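Local structure of restriction endonuclease Hpy99I (Helicobacter pylori, 3GOX) at residues Met11-Ile19 with Ser31-Asn39; Lys76-Thr87 with Thr103-Arg111. The protein is a type II restriction endonuclease of the beta-beta-alpha-Me class that binds its pseudopalindromic target DNA and probably cleaves both strands with the help of a metal ion. All coordinates share one frame; numbering follows the deposited sequence. Where two conformers were deposited one is given.

Contact 1: residues Met11-Ile19 with Ser31-Asn39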
# COMPACT_ATOMS: atom_id res chain seq x y z
N MET A 11 3.71 41.95 6.74
CA MET A 11 4.08 41.20 5.50
C MET A 11 3.83 39.70 5.64
O MET A 11 2.95 39.15 4.98
CB MET A 11 5.54 41.49 5.12
CG MET A 11 6.02 40.81 3.84
SD MET A 11 4.83 40.85 2.47
CE MET A 11 5.94 41.08 1.08
N LEU A 12 4.60 39.02 6.50
CA LEU A 12 4.33 37.62 6.82
C LEU A 12 3.09 37.54 7.73
O LEU A 12 2.85 38.42 8.58
CB LEU A 12 5.53 36.92 7.46
CG LEU A 12 6.73 36.63 6.55
CD1 LEU A 12 7.93 36.19 7.38
CD2 LEU A 12 6.43 35.58 5.46
N LYS A 13 2.29 36.51 7.50
CA LYS A 13 1.08 36.25 8.28
C LYS A 13 1.18 34.88 8.91
O LYS A 13 1.81 33.98 8.35
CB LYS A 13 -0.17 36.27 7.38
CG LYS A 13 -0.38 37.54 6.60
CD LYS A 13 -1.64 37.46 5.78
CE LYS A 13 -1.63 36.31 4.76
NZ LYS A 13 -2.77 36.43 3.80
N ASN A 14 0.55 34.71 10.06
CA ASN A 14 0.36 33.38 10.61
C ASN A 14 -0.24 32.46 9.55
O ASN A 14 -1.13 32.86 8.79
CB ASN A 14 -0.50 33.42 11.88
CG ASN A 14 0.27 33.96 13.08
OD1 ASN A 14 1.50 33.78 13.18
ND2 ASN A 14 -0.44 34.58 14.04
N ASP A 15 0.31 31.24 9.49
CA ASP A 15 -0.07 30.14 8.59
C ASP A 15 0.65 30.21 7.25
O ASP A 15 0.54 29.26 6.46
CB ASP A 15 -1.58 30.02 8.39
CG ASP A 15 -2.33 29.90 9.70
OD1 ASP A 15 -1.82 29.27 10.63
OD2 ASP A 15 -3.48 30.39 9.74
N ASP A 16 1.39 31.29 6.98
CA ASP A 16 2.20 31.37 5.76
C ASP A 16 3.36 30.39 5.85
O ASP A 16 3.85 30.06 6.93
CB ASP A 16 2.81 32.76 5.55
CG ASP A 16 1.81 33.81 5.12
OD1 ASP A 16 0.67 33.49 4.73
OD2 ASP A 16 2.23 34.99 5.14
N PHE A 17 3.83 29.95 4.68
CA PHE A 17 5.01 29.09 4.58
C PHE A 17 6.24 29.84 4.10
O PHE A 17 6.17 30.73 3.27
CB PHE A 17 4.71 27.91 3.65
CG PHE A 17 3.77 26.91 4.26
CD1 PHE A 17 4.24 25.92 5.11
CD2 PHE A 17 2.41 26.99 4.04
CE1 PHE A 17 3.36 25.03 5.69
CE2 PHE A 17 1.53 26.09 4.62
CZ PHE A 17 2.02 25.11 5.45
N VAL A 18 7.38 29.47 4.68
CA VAL A 18 8.65 30.11 4.40
C VAL A 18 9.74 29.06 4.31
O VAL A 18 9.57 27.92 4.81
CB VAL A 18 9.04 31.10 5.52
CG1 VAL A 18 8.08 32.28 5.52
CG2 VAL A 18 9.09 30.42 6.89
N ILE A 19 10.86 29.45 3.72
CA ILE A 19 12.09 28.69 3.87
C ILE A 19 13.12 29.54 4.60
O ILE A 19 13.12 30.77 4.51
CB ILE A 19 12.68 28.21 2.52
CG1 ILE A 19 12.85 29.37 1.55
CG2 ILE A 19 11.81 27.07 1.96
CD1 ILE A 19 13.54 28.98 0.25
N SER A 31 15.05 24.71 4.57
CA SER A 31 14.08 24.07 5.47
C SER A 31 12.78 24.83 5.43
O SER A 31 12.79 26.06 5.60
CB SER A 31 14.62 24.06 6.90
OG SER A 31 15.78 23.25 7.02
N VAL A 32 11.67 24.13 5.23
CA VAL A 32 10.33 24.73 5.20
C VAL A 32 9.79 24.85 6.61
O VAL A 32 9.85 23.92 7.42
CB VAL A 32 9.36 23.90 4.34
CG1 VAL A 32 7.94 24.52 4.33
CG2 VAL A 32 9.91 23.80 2.92
N GLY A 33 9.23 26.02 6.89
CA GLY A 33 8.54 26.28 8.14
C GLY A 33 7.21 26.97 7.91
O GLY A 33 6.95 27.52 6.84
N VAL A 34 6.37 26.90 8.93
CA VAL A 34 5.09 27.61 8.95
C VAL A 34 5.14 28.68 10.05
O VAL A 34 5.67 28.47 11.16
CB VAL A 34 3.91 26.63 9.14
CG1 VAL A 34 4.01 25.85 10.43
CG2 VAL A 34 2.59 27.38 9.04
N ILE A 35 4.60 29.87 9.75
CA ILE A 35 4.60 30.96 10.71
C ILE A 35 3.54 30.72 11.78
O ILE A 35 2.37 30.52 11.44
CB ILE A 35 4.31 32.31 10.01
CG1 ILE A 35 5.34 32.55 8.89
CG2 ILE A 35 4.26 33.47 11.02
CD1 ILE A 35 6.73 32.55 9.36
N ARG A 36 3.95 30.72 13.06
CA ARG A 36 3.08 30.42 14.19
C ARG A 36 2.74 31.62 15.06
O ARG A 36 1.75 31.60 15.79
CB ARG A 36 3.70 29.31 15.06
CG ARG A 36 3.83 27.95 14.36
CD ARG A 36 2.55 27.46 13.67
NE ARG A 36 2.35 26.03 13.81
CZ ARG A 36 1.48 25.32 13.10
NH1 ARG A 36 0.75 25.91 12.15
NH2 ARG A 36 1.36 24.02 13.33
N ALA A 37 3.60 32.63 15.03
CA ALA A 37 3.32 33.91 15.66
C ALA A 37 4.14 34.98 14.96
O ALA A 37 5.17 34.68 14.37
CB ALA A 37 3.63 33.87 17.16
N VAL A 38 3.66 36.21 15.04
CA VAL A 38 4.33 37.37 14.46
C VAL A 38 4.59 38.41 15.55
O VAL A 38 3.69 38.76 16.32
CB VAL A 38 3.48 38.02 13.33
CG1 VAL A 38 4.14 39.29 12.81
CG2 VAL A 38 3.23 37.02 12.19
N ASN A 39 5.83 38.88 15.62
CA ASN A 39 6.23 40.00 16.50
C ASN A 39 7.04 41.10 15.79
O ASN A 39 8.26 41.03 15.74
CB ASN A 39 7.07 39.46 17.65
CG ASN A 39 6.26 38.70 18.66
OD1 ASN A 39 6.28 37.48 18.69
ND2 ASN A 39 5.54 39.44 19.49
O HOH W 1 0.16 28.86 12.06

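Contact 2: residues Lys76-Thr87 with Thr103-Arg111. With ZN (zinc ion), chain E; nucleotides of chain D.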
# COMPACT_ATOMS: atom_id res chain seq x y z
N LYS A 76 10.48 20.49 -4.96
CA LYS A 76 9.54 19.65 -4.23
C LYS A 76 9.96 19.65 -2.76
O LYS A 76 11.18 19.67 -2.46
CB LYS A 76 9.52 18.22 -4.81
CG LYS A 76 8.58 17.23 -4.12
CD LYS A 76 8.60 15.85 -4.80
CE LYS A 76 7.51 15.00 -4.27
NZ LYS A 76 7.50 13.66 -4.89
N ILE A 77 8.98 19.65 -1.87
CA ILE A 77 9.22 19.60 -0.42
C ILE A 77 9.20 18.13 0.03
O ILE A 77 8.22 17.43 -0.20
CB ILE A 77 8.16 20.37 0.35
CG1 ILE A 77 8.05 21.82 -0.13
CG2 ILE A 77 8.46 20.32 1.86
CD1 ILE A 77 6.81 22.57 0.41
N CYS A 78 10.29 17.66 0.66
CA CYS A 78 10.37 16.28 1.13
C CYS A 78 9.40 16.04 2.29
O CYS A 78 9.27 16.89 3.16
CB CYS A 78 11.80 15.95 1.56
SG CYS A 78 11.98 14.32 2.32
N ASN A 79 8.73 14.89 2.32
CA ASN A 79 7.75 14.61 3.37
C ASN A 79 8.33 14.16 4.69
O ASN A 79 7.57 13.98 5.65
CB ASN A 79 6.70 13.60 2.90
CG ASN A 79 7.23 12.18 2.91
OD1 ASN A 79 8.34 11.95 2.50
ND2 ASN A 79 6.43 11.24 3.37
N ILE A 80 9.65 14.00 4.76
CA ILE A 80 10.31 13.66 6.02
C ILE A 80 11.04 14.91 6.49
O ILE A 80 10.56 15.61 7.38
CB ILE A 80 11.23 12.42 5.88
CG1 ILE A 80 10.43 11.22 5.32
CG2 ILE A 80 11.87 12.08 7.21
CD1 ILE A 80 9.26 10.80 6.14
N CYS A 81 12.12 15.28 5.83
CA CYS A 81 12.90 16.42 6.28
C CYS A 81 12.23 17.77 6.01
O CYS A 81 12.59 18.78 6.61
CB CYS A 81 14.31 16.40 5.65
SG CYS A 81 14.43 16.62 3.83
N HIS A 82 11.25 17.81 5.10
CA HIS A 82 10.57 19.06 4.77
C HIS A 82 11.58 20.16 4.43
O HIS A 82 11.48 21.31 4.86
CB HIS A 82 9.54 19.48 5.85
CG HIS A 82 8.25 18.73 5.77
ND1 HIS A 82 8.08 17.47 6.31
CD2 HIS A 82 7.08 19.03 5.15
CE1 HIS A 82 6.85 17.04 6.04
NE2 HIS A 82 6.23 17.97 5.34
N ILE A 83 12.54 19.80 3.59
CA ILE A 83 13.44 20.75 2.94
C ILE A 83 13.00 20.80 1.49
O ILE A 83 12.60 19.77 0.91
CB ILE A 83 14.92 20.29 3.07
CG1 ILE A 83 15.30 20.29 4.55
CG2 ILE A 83 15.85 21.15 2.23
CD1 ILE A 83 16.65 19.62 4.84
N LEU A 84 13.02 22.01 0.94
CA LEU A 84 12.67 22.25 -0.45
C LEU A 84 13.90 21.94 -1.30
O LEU A 84 14.97 22.54 -1.07
CB LEU A 84 12.23 23.71 -0.63
CG LEU A 84 11.82 24.17 -2.03
CD1 LEU A 84 10.49 23.53 -2.43
CD2 LEU A 84 11.77 25.73 -2.04
N LYS A 85 13.77 20.97 -2.21
CA LYS A 85 14.86 20.47 -3.03
C LYS A 85 14.45 20.45 -4.50
O LYS A 85 13.27 20.43 -4.82
CB LYS A 85 15.23 19.05 -2.58
CG LYS A 85 15.83 19.00 -1.20
CD LYS A 85 16.38 17.61 -0.86
CE LYS A 85 17.01 17.58 0.54
NZ LYS A 85 17.85 16.36 0.76
N ASN A 86 15.43 20.40 -5.39
CA ASN A 86 15.14 20.23 -6.80
C ASN A 86 14.48 18.88 -7.05
O ASN A 86 14.73 17.91 -6.31
CB ASN A 86 16.40 20.34 -7.65
CG ASN A 86 16.98 21.74 -7.67
OD1 ASN A 86 16.26 22.74 -7.50
ND2 ASN A 86 18.29 21.83 -7.88
N THR A 87 13.65 18.81 -8.09
CA THR A 87 12.95 17.56 -8.47
C THR A 87 13.88 16.37 -8.59
O THR A 87 13.51 15.26 -8.19
CB THR A 87 12.20 17.73 -9.80
OG1 THR A 87 11.25 18.79 -9.66
CG2 THR A 87 11.46 16.47 -10.19
N THR A 103 7.51 11.10 -8.57
CA THR A 103 8.67 10.81 -7.75
C THR A 103 8.22 10.41 -6.35
O THR A 103 7.11 10.75 -5.93
CB THR A 103 9.63 12.01 -7.69
OG1 THR A 103 8.93 13.17 -7.23
CG2 THR A 103 10.21 12.31 -9.07
N ARG A 104 9.06 9.67 -5.62
CA ARG A 104 8.75 9.32 -4.24
C ARG A 104 8.57 10.61 -3.43
O ARG A 104 9.20 11.62 -3.77
CB ARG A 104 9.88 8.48 -3.62
CG ARG A 104 10.13 7.11 -4.25
CD ARG A 104 11.03 6.33 -3.36
NE ARG A 104 11.43 5.03 -3.88
CZ ARG A 104 10.78 3.87 -3.71
NH1 ARG A 104 9.62 3.82 -3.08
NH2 ARG A 104 11.30 2.76 -4.21
N PRO A 105 7.75 10.58 -2.38
CA PRO A 105 7.56 11.81 -1.57
C PRO A 105 8.76 12.13 -0.69
O PRO A 105 8.88 13.29 -0.25
CB PRO A 105 6.34 11.47 -0.73
CG PRO A 105 6.37 9.98 -0.58
CD PRO A 105 6.92 9.46 -1.89
N SER A 106 9.62 11.16 -0.40
CA SER A 106 10.83 11.35 0.40
C SER A 106 12.06 11.46 -0.51
O SER A 106 12.21 10.69 -1.46
CB SER A 106 11.03 10.17 1.36
OG SER A 106 9.83 9.80 1.99
N CYS A 107 12.92 12.43 -0.21
CA CYS A 107 14.11 12.70 -1.01
C CYS A 107 15.11 11.55 -0.90
O CYS A 107 15.03 10.71 -0.01
CB CYS A 107 14.76 14.02 -0.57
SG CYS A 107 15.59 13.98 1.04
N ARG A 108 16.07 11.54 -1.81
CA ARG A 108 17.07 10.48 -1.83
C ARG A 108 17.80 10.35 -0.49
O ARG A 108 18.09 9.24 -0.07
CB ARG A 108 18.06 10.67 -2.97
CG ARG A 108 17.43 10.59 -4.36
CD ARG A 108 18.47 10.86 -5.44
NE ARG A 108 17.87 11.32 -6.69
CZ ARG A 108 17.43 10.52 -7.67
NH1 ARG A 108 17.54 9.20 -7.57
NH2 ARG A 108 16.88 11.06 -8.77
N GLU A 109 18.12 11.45 0.17
CA GLU A 109 18.80 11.39 1.46
C GLU A 109 17.93 10.70 2.52
O GLU A 109 18.41 9.84 3.25
CB GLU A 109 19.24 12.78 1.93
CG GLU A 109 20.35 13.36 1.09
CD GLU A 109 21.55 12.45 1.01
OE1 GLU A 109 22.09 12.08 2.08
OE2 GLU A 109 21.96 12.09 -0.12
N CYS A 110 16.66 11.06 2.59
CA CYS A 110 15.76 10.48 3.59
C CYS A 110 15.45 9.02 3.26
O CYS A 110 15.22 8.22 4.17
CB CYS A 110 14.48 11.32 3.74
SG CYS A 110 14.75 12.93 4.55
N ARG A 111 15.48 8.65 1.98
CA ARG A 111 15.25 7.26 1.59
C ARG A 111 16.36 6.34 2.07
O ARG A 111 16.12 5.15 2.26
CB ARG A 111 15.10 7.11 0.08
CG ARG A 111 13.80 7.65 -0.52
CD ARG A 111 12.53 6.89 -0.13
NE ARG A 111 12.62 5.47 -0.42
CZ ARG A 111 11.69 4.58 -0.11
NH1 ARG A 111 10.54 4.94 0.45
NH2 ARG A 111 11.91 3.30 -0.38
ZN ZN E . 14.22 14.48 2.88
P DG D 7 9.12 1.23 1.98
OP1 DG D 7 9.68 1.25 3.35
OP2 DG D 7 9.61 2.19 0.96
O5' DG D 7 9.32 -0.24 1.39
C5' DG D 7 8.75 -1.35 2.06
C4' DG D 7 8.90 -2.60 1.23
O4' DG D 7 8.29 -2.37 -0.07
C3' DG D 7 10.33 -3.04 0.92
O3' DG D 7 10.33 -4.46 0.71
C2' DG D 7 10.62 -2.31 -0.38
C1' DG D 7 9.28 -2.38 -1.09
N9 DG D 7 9.01 -1.26 -1.99
C8 DG D 7 9.50 0.02 -1.87
N7 DG D 7 9.16 0.80 -2.86
C5 DG D 7 8.38 -0.00 -3.68
C6 DG D 7 7.75 0.28 -4.93
O6 DG D 7 7.78 1.33 -5.59
N1 DG D 7 7.05 -0.82 -5.41
C2 DG D 7 6.97 -2.04 -4.79
N2 DG D 7 6.23 -2.97 -5.42
N3 DG D 7 7.58 -2.33 -3.64
C4 DG D 7 8.26 -1.27 -3.15
P DT D 5 2.71 10.51 -2.14
OP1 DT D 5 2.59 11.36 -0.92
OP2 DT D 5 3.72 10.84 -3.16
O5' DT D 5 2.98 9.03 -1.63
C5' DT D 5 2.28 8.50 -0.51
C4' DT D 5 2.48 7.00 -0.46
O4' DT D 5 1.89 6.41 -1.62
C3' DT D 5 3.95 6.59 -0.49
O3' DT D 5 4.39 6.40 0.85
C2' DT D 5 3.95 5.29 -1.30
C1' DT D 5 2.53 5.18 -1.86
N1 DT D 5 2.40 4.91 -3.30
C2 DT D 5 1.65 3.81 -3.67
O2 DT D 5 1.18 3.04 -2.86
N3 DT D 5 1.49 3.67 -5.02
C4 DT D 5 1.98 4.48 -6.02
O4 DT D 5 1.72 4.24 -7.19
C5 DT D 5 2.79 5.59 -5.56
C7 DT D 5 3.39 6.53 -6.57
C6 DT D 5 2.96 5.74 -4.24
P DC D 6 5.95 6.18 1.17
OP1 DC D 6 6.16 6.60 2.58
OP2 DC D 6 6.77 6.77 0.09
O5' DC D 6 6.13 4.60 1.11
C5' DC D 6 5.46 3.76 2.04
C4' DC D 6 5.40 2.35 1.51
O4' DC D 6 4.55 2.29 0.36
C3' DC D 6 6.74 1.83 1.01
O3' DC D 6 7.52 1.37 2.12
C2' DC D 6 6.31 0.71 0.07
C1' DC D 6 4.95 1.19 -0.46
N1 DC D 6 4.94 1.65 -1.86
C2 DC D 6 3.98 1.11 -2.73
O2 DC D 6 3.15 0.31 -2.28
N3 DC D 6 3.98 1.49 -4.03
C4 DC D 6 4.88 2.38 -4.46
N4 DC D 6 4.85 2.71 -5.76
C5 DC D 6 5.85 2.96 -3.59
C6 DC D 6 5.85 2.56 -2.31
O HOH W 2 6.82 15.09 -0.47
O HOH W 3 18.13 14.19 -1.79

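Contact 1: residues Met11-Ile19 with Ser31-Asn39
The first beta hairpin of the SH3-like domain pairs Phe-17, Val-18 and Ile-19 with Val-34, Gly-33 and Val-32 of strand 32-39. Val-18 and Gly-33 form the antiparallel hydrogen-bonded pair, Val-18 N reaching Gly-33 O at 2.9 Å and Gly-33 N returning to Val-18 O at 2.8 Å. Ile-35 N continues the ladder to Asp-16 O. Just before the strand, a type II turn from Lys-13 to Asp-16 presents Asp-15 N to Ile-35 O almost straight, at 173°. On the Phe-17 face, the methyl CG2 of Val-34 sits over the rim of the ring, and ring atom CE1 of Phe-17 is 3.8 Å from CB of Val-34. On the Val-18 face, Ile-35 CG1 lies beside its own backbone N (chi1 -57°), and the second bend (chi2 -58°) brings CD1 of Ile-35 to 4.0 Å from CG2 of Val-18, the two side chains crossing at about a right angle. Asp-15 OD1 and Arg-36 NH1 remain 4.5 Å apart, and one water joins them, accepting from NH1 and donating to OD1 over a very short contact. It also donates to Ile-35 O, so this carbonyl accepts two bonds and the opposite charges probably interact through this water.

Contact 2: residues Lys76-Thr87 with Thr103-Arg111
Four cysteines in two CxxC pairs, Cys-78 and Cys-81 facing Cys-107 and Cys-110, bind one zinc ion and form the tight heart of this His-Me finger region. SG of Cys-78, Cys-81, Cys-107 and Cys-110 lies 2.3 to 2.4 Å from the zinc ion. Cys-78 SG also accepts from Cys-107 N at 3.3 Å across the contact and from Ile-80 N within its own knuckle. Cys-107 is the N-cap of helix 108-115, its SG taking the N-H of Cys-110. These N-H groups probably ease the negative charge gathered on the thiolates, as should Lys-85, whose NZ comes to 3.3 Å from Cys-107 SG. Beside the knuckle Asn-79 N donates to Pro-105 O at 3.0 Å from above the carbonyl plane, and a water bridges that oxygen to Ile-77 O. CB of Ile-80 packs on Cys-110. Lys-76 makes a second close-packed point: fully extended, it slides past Thr-103 to bond OG1 of Thr-103 and O of Arg-104. The loose side is at Lys-85 and Glu-109, where Lys-85 NZ and Glu-109 N share a water only weakly and the Glu-109 carboxylate turns to Lys-112. On the 103-111 side, along the bound DNA, the guanidinium groups of Arg-104 and Arg-111 lie one over the other, Arg-111 NH2 over the centre of the Arg-104 group, Arg-104 also held by Glu-91 and Arg-111 by Asp-115. Arg-111 NH1 and NH2 both grip OP2 of DG7 of chain D at 2.9 Å, and Arg-104 NH1 and NH2 both donate to N7 of the same nucleotide, NH1 at 3.1 Å.

Contact 1 closes before contact 2 opens, and their centres lie 20 Å apart in neighbouring domains: the hairpin of strands 17-20 and 32-39 in the SH3-like sheet, then the zinc-bound region that runs from strand 75-77 to the start of helix 108-115. The domains meet directly. Val-32 N probably hydrogen-bonds to His-82 O at 2.8 Å, and Val-32 CG2 packs on Ile-77 CG2, a junction consistent with coupling of the SH3-like sheet to the zinc-bound, DNA-contacting region. Both contacts also touch the second subunit, Val-34 through Val-137 and His-82 through Thr-152 of that chain. DNA binds directly at contact 2, whereas contact 1 stays about 15 Å from it at the nearest atoms.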